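Local coordinates for angiopoietin-related protein 6 (Homo sapiens, PDB 6Y43) that probably acts as a secreted angiopoietin-like growth factor and binds calcium through a fibrinogen-like globe domain that may recognise partner molecules, at residues 156-162 / 172-176; 165-169 / 179-183. One frame throughout, in Å; residues are numbered along the deposited sequence.

Interaction 1 (156-162 / 172-176). With CA (calcium ion), chain B.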
loop_
_atom_site.group_PDB
_atom_site.type_symbol
_atom_site.label_atom_id
_atom_site.label_comp_id
_atom_site.label_asym_id
_atom_site.label_seq_id
_atom_site.Cartn_x
_atom_site.Cartn_y
_atom_site.Cartn_z
ATOM N N ASP A 156 11.259 -7.212 13.405
ATOM C CA ASP A 156 10.705 -6.015 14.004
ATOM C C ASP A 156 11.498 -5.646 15.260
ATOM O O ASP A 156 12.523 -6.247 15.614
ATOM C CB ASP A 156 9.215 -6.214 14.281
ATOM C CG ASP A 156 8.928 -7.309 15.299
ATOM O OD1 ASP A 156 9.641 -7.403 16.332
ATOM O OD2 ASP A 156 7.941 -8.050 15.102
ATOM N N SER A 157 11.019 -4.610 15.933
ATOM C CA SER A 157 11.672 -4.088 17.129
ATOM C C SER A 157 10.911 -4.442 18.397
ATOM O O SER A 157 11.086 -3.796 19.428
ATOM C CB SER A 157 11.839 -2.577 16.996
ATOM O OG SER A 157 12.736 -2.278 15.933
ATOM N N TYR A 158 10.090 -5.487 18.330
ATOM C CA TYR A 158 9.252 -5.961 19.413
ATOM C C TYR A 158 9.823 -7.239 20.018
ATOM O O TYR A 158 10.466 -8.036 19.353
ATOM C CB TYR A 158 7.836 -6.218 18.905
ATOM C CG TYR A 158 6.837 -6.631 19.954
ATOM C CD1 TYR A 158 6.707 -5.929 21.143
ATOM C CD2 TYR A 158 6.011 -7.724 19.734
ATOM C CE1 TYR A 158 5.771 -6.310 22.099
ATOM C CE2 TYR A 158 5.065 -8.100 20.659
ATOM C CZ TYR A 158 4.964 -7.401 21.858
ATOM O OH TYR A 158 4.027 -7.802 22.778
ATOM N N SER A 159 9.599 -7.405 21.319
ATOM C CA SER A 159 10.071 -8.587 22.036
ATOM C C SER A 159 9.491 -9.851 21.454
ATOM O O SER A 159 10.119 -10.899 21.489
ATOM C CB SER A 159 9.695 -8.533 23.532
ATOM O OG SER A 159 9.735 -7.257 24.099
ATOM N N GLY A 160 8.281 -9.774 20.967
ATOM C CA GLY A 160 7.629 -10.886 20.317
ATOM C C GLY A 160 7.521 -10.691 18.856
ATOM O O GLY A 160 8.287 -9.926 18.278
ATOM N N ASN A 161 6.614 -11.358 18.243
ATOM C CA ASN A 161 6.488 -11.439 16.782
ATOM C C ASN A 161 5.263 -10.630 16.350
ATOM O O ASN A 161 4.130 -11.121 16.386
ATOM C CB ASN A 161 6.375 -12.903 16.349
ATOM C CG ASN A 161 6.422 -13.068 14.834
ATOM O OD1 ASN A 161 6.034 -12.174 14.064
ATOM N ND2 ASN A 161 6.843 -14.233 14.398
ATOM N N CYS A 162 5.494 -9.390 15.908
ATOM C CA CYS A 162 4.366 -8.520 15.588
ATOM C C CYS A 162 3.440 -9.139 14.545
ATOM O O CYS A 162 2.210 -9.082 14.680
ATOM C CB CYS A 162 4.856 -7.167 15.087
ATOM S SG CYS A 162 5.656 -6.180 16.323
ATOM N N TYR A 172 6.938 -3.650 10.543
ATOM C CA TYR A 172 6.568 -3.555 11.949
ATOM C C TYR A 172 7.696 -2.952 12.784
ATOM O O TYR A 172 8.885 -3.209 12.560
ATOM C CB TYR A 172 6.158 -4.933 12.503
ATOM C CG TYR A 172 4.792 -5.436 12.019
ATOM C CD1 TYR A 172 3.617 -4.757 12.323
ATOM C CD2 TYR A 172 4.686 -6.607 11.280
ATOM C CE1 TYR A 172 2.394 -5.211 11.878
ATOM C CE2 TYR A 172 3.468 -7.067 10.841
ATOM C CZ TYR A 172 2.302 -6.369 11.168
ATOM O OH TYR A 172 1.076 -6.842 10.713
ATOM N N HIS A 173 7.277 -2.149 13.779
ATOM C CA HIS A 173 8.146 -1.508 14.751
ATOM C C HIS A 173 7.911 -2.228 16.052
ATOM O O HIS A 173 8.398 -3.368 16.231
ATOM C CB HIS A 173 7.818 -0.006 14.812
ATOM C CG HIS A 173 8.785 0.805 15.623
ATOM N ND1 HIS A 173 9.076 2.116 15.319
ATOM C CD2 HIS A 173 9.504 0.504 16.730
ATOM C CE1 HIS A 173 9.949 2.587 16.199
ATOM N NE2 HIS A 173 10.222 1.628 17.067
ATOM N N ALA A 174 7.126 -1.680 16.986
ATOM C CA ALA A 174 6.832 -2.345 18.258
ATOM C C ALA A 174 5.461 -1.957 18.826
ATOM O O ALA A 174 5.354 -1.404 19.927
ATOM C CB ALA A 174 7.932 -2.028 19.272
ATOM N N CYS A 175 4.356 -2.266 18.116
ATOM C CA CYS A 175 4.385 -2.968 16.834
ATOM C C CYS A 175 3.997 -2.082 15.670
ATOM O O CYS A 175 4.621 -2.136 14.593
ATOM C CB CYS A 175 3.427 -4.156 16.822
ATOM S SG CYS A 175 4.147 -5.612 17.612
ATOM N N ALA A 176 2.938 -1.278 15.848
ATOM C CA ALA A 176 2.490 -0.498 14.704
ATOM C C ALA A 176 1.562 0.656 15.054
ATOM O O ALA A 176 0.650 0.536 15.881
ATOM C CB ALA A 176 1.773 -1.383 13.669
HETATM CA CA CA B . 10.281 -9.395 17.281
HETATM O O HOH W 1 12.497 -8.507 16.999
HETATM O O HOH W 2 11.374 -11.011 18.741
#
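Cys-162 lays its CB over one face of the Tyr-172 ring, 4.0 Å from the ring centroid and 28° off the ring normal, a CH-pi contact between a small residue at the start of helix 162-166 and a large aromatic one. Its chi1 of -68° sets SG beside the backbone N, where it reaches Cys-175 SG and forms the disulfide at 2.1 Å. Cys-175 SG in turn lies obliquely beside the Tyr-158 ring, 3.5 Å from CD2, a sulfur-aromatic contact. The peptide bond before Cys-175 is cis, as in fibrinogen globular domains. Both segments are irregular loops, and their backbones are also tied by Ser-157 N, which donates to His-173 O at 2.9 Å in a bent bond, the donor tilted 32° from the carbonyl plane.

Asp-156 suits its place because each carboxylate oxygen has separate work. OD1 binds the calcium ion at 2.3 Å and also accepts from Tyr-158 N at 2.8 Å, above the carboxylate plane, making an Asx turn. OD2 takes the N-H of Cys-162 at 2.9 Å, linking the metal ligand directly to the half-cystine. The main-chain oxygens of Tyr-158 and Gly-160, two waters and both carboxylate oxygens of Asp-154 complete a sevenfold shell. A CB on Gly-160 would be crowded by Tyr-158 CE2, so glycine suits the place. The calcium thus shapes the 156-162 loop while the disulfide fixes it covalently to 172-176, and losing the ion would probably leave two clustered carboxylates to repel each other.

Interaction 2 (165-169 / 179-183); sequences YQRGG and NLNGV. With EDO (1,2-ethanediol), chain D.
With chi1 at -170° in Asn-179 and -72° in Asn-181, two carboxamides on the type I beta turn 179-182 of the fibrinogen-like fold are swung onto the carbonyls of Gln-166, at the end of helix 162-166, and of Gly-169 just past it. Asn-179 ND2 donates to Gln-166 O at 3.0 Å in an almost straight bond (173°), the acceptor lying in the plane of the amide. Its second N-H serves Gly-197 O, while OD1 accepts from the hydroxyl of Tyr-172, which itself takes the N-H of Gly-168. An alanine in place of Asn-179 would probably leave Gln-166 O without this donor, and the Tyr-172 hydroxyl without its acceptor, in a buried setting. Asparagine fits because one flat group both gives and accepts.

Asn-181 ND2 meets Gly-169 O at 2.9 Å, again with the acceptor close to the amide plane, and its OD1 turns to Gln-52. Gly-168 passes between these two bonds, its CA only 3.2 Å from Asn-181 O, so a side chain there would run into that oxygen. Gly-182 is equally constrained from within the turn, where a CB would collide with Asn-179 ND2; Gly-182 N closes the turn onto Asn-179 O at 3.0 Å.

Arg-167 leaves the helix with positive phi and lies alongside Val-183, CG to CG2 at 3.6 Å. Its bent chain carries the guanidinium away to Leu-164 O and to a cation-pi contact with Phe-62. A water bridges the two backbones, donating to Arg-167 O at 2.7 Å and to Asn-181 O at 3.0 Å.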
loop_
_atom_site.group_PDB
_atom_site.type_symbol
_atom_site.label_atom_id
_atom_site.label_comp_id
_atom_site.label_asym_id
_atom_site.label_seq_id
_atom_site.Cartn_x
_atom_site.Cartn_y
_atom_site.Cartn_z
ATOM N N TYR A 165 0.818 -11.628 15.726
ATOM C CA TYR A 165 -0.344 -11.088 16.414
ATOM C C TYR A 165 -1.153 -10.143 15.542
ATOM O O TYR A 165 -2.381 -10.117 15.662
ATOM C CB TYR A 165 0.079 -10.346 17.682
ATOM C CG TYR A 165 0.912 -11.184 18.635
ATOM C CD1 TYR A 165 0.371 -12.279 19.285
ATOM C CD2 TYR A 165 2.234 -10.872 18.862
ATOM C CE1 TYR A 165 1.141 -13.046 20.154
ATOM C CE2 TYR A 165 3.015 -11.632 19.729
ATOM C CZ TYR A 165 2.461 -12.716 20.363
ATOM O OH TYR A 165 3.243 -13.464 21.218
ATOM N N GLN A 166 -0.506 -9.339 14.692
ATOM C CA GLN A 166 -1.244 -8.355 13.900
ATOM C C GLN A 166 -1.524 -8.820 12.482
ATOM O O GLN A 166 -2.320 -8.180 11.791
ATOM C CB GLN A 166 -0.490 -7.035 13.887
ATOM C CG GLN A 166 -0.371 -6.457 15.280
ATOM C CD GLN A 166 -0.070 -4.998 15.250
ATOM O OE1 GLN A 166 -0.903 -4.167 15.589
ATOM N NE2 GLN A 166 1.146 -4.668 14.843
ATOM N N ARG A 167 -0.927 -9.941 12.056
ATOM C CA ARG A 167 -1.352 -10.802 10.950
ATOM C C ARG A 167 -1.035 -10.261 9.564
ATOM O O ARG A 167 -1.492 -10.837 8.589
ATOM C CB ARG A 167 -2.853 -11.114 11.020
ATOM C CG ARG A 167 -3.382 -11.494 12.390
ATOM C CD ARG A 167 -2.704 -12.720 12.966
ATOM N NE ARG A 167 -2.997 -13.903 12.180
ATOM C CZ ARG A 167 -2.609 -15.137 12.489
ATOM N NH1 ARG A 167 -1.888 -15.365 13.583
ATOM N NH2 ARG A 167 -2.937 -16.148 11.687
ATOM N N GLY A 168 -0.236 -9.202 9.433
ATOM C CA GLY A 168 0.161 -8.706 8.136
ATOM C C GLY A 168 1.620 -9.004 7.854
ATOM O O GLY A 168 2.382 -9.485 8.685
ATOM N N GLY A 169 1.998 -8.753 6.581
ATOM C CA GLY A 169 3.377 -8.436 6.260
ATOM C C GLY A 169 3.507 -6.924 6.326
ATOM O O GLY A 169 2.675 -6.199 5.776
ATOM N N ASN A 179 -1.653 -0.739 10.253
ATOM C CA ASN A 179 -1.604 -2.179 10.030
ATOM C C ASN A 179 -2.465 -2.507 8.818
ATOM O O ASN A 179 -3.377 -3.323 8.874
ATOM C CB ASN A 179 -2.079 -2.931 11.270
ATOM C CG ASN A 179 -1.839 -4.426 11.199
ATOM O OD1 ASN A 179 -0.779 -4.874 10.771
ATOM N ND2 ASN A 179 -2.830 -5.205 11.645
ATOM N N LEU A 180 -2.138 -1.883 7.690
ATOM C CA LEU A 180 -3.050 -1.957 6.556
ATOM C C LEU A 180 -3.081 -3.334 5.921
ATOM O O LEU A 180 -4.032 -3.630 5.193
ATOM C CB LEU A 180 -2.705 -0.909 5.506
ATOM C CG LEU A 180 -2.778 0.550 5.985
ATOM C CD1 LEU A 180 -2.547 1.475 4.824
ATOM C CD2 LEU A 180 -4.093 0.848 6.703
ATOM N N ASN A 181 -2.095 -4.196 6.192
ATOM C CA ASN A 181 -2.128 -5.564 5.695
ATOM C C ASN A 181 -2.683 -6.550 6.719
ATOM O O ASN A 181 -2.497 -7.759 6.568
ATOM C CB ASN A 181 -0.743 -5.995 5.225
ATOM C CG ASN A 181 -0.333 -5.316 3.941
ATOM O OD1 ASN A 181 -1.175 -4.802 3.187
ATOM N ND2 ASN A 181 0.956 -5.326 3.665
ATOM N N GLY A 182 -3.381 -6.054 7.736
ATOM C CA GLY A 182 -3.908 -6.889 8.790
ATOM C C GLY A 182 -5.209 -7.550 8.405
ATOM O O GLY A 182 -5.518 -7.764 7.230
ATOM N N VAL A 183 -5.955 -7.926 9.430
ATOM C CA VAL A 183 -7.208 -8.640 9.245
ATOM C C VAL A 183 -8.302 -7.647 8.879
ATOM O O VAL A 183 -8.599 -6.740 9.658
ATOM C CB VAL A 183 -7.593 -9.399 10.518
ATOM C CG1 VAL A 183 -8.887 -10.171 10.265
ATOM C CG2 VAL A 183 -6.481 -10.303 10.977
HETATM C C1 EDO D . 2.160 -12.692 7.425
HETATM O O1 EDO D . 3.213 -12.155 8.233
HETATM C C2 EDO D . 2.254 -14.221 7.431
HETATM O O2 EDO D . 3.516 -14.600 6.854
HETATM O O HOH W 3 -3.853 -10.263 7.360
#

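The two contacts flank the short helix 162-166: interaction 1 holds its beginning, interaction 2 its end, and their segments alternate along the chain. Interaction 1 lies near the surface, about 19 Å between its centre and that of the chain; there a disulfide joins the segments while calcium orders the 156-162 loop. Interaction 2, about 12 Å from the chain centre, is buried and relies on neutral amides that satisfy backbone carbonyls, with glycines permitting close approach. Tyr-172 joins them: its ring packs in the first contact, while its hydroxyl end reaches into the second. Gln-166, at the helix end, packs on the 172-176 segment and brings the two contacts together.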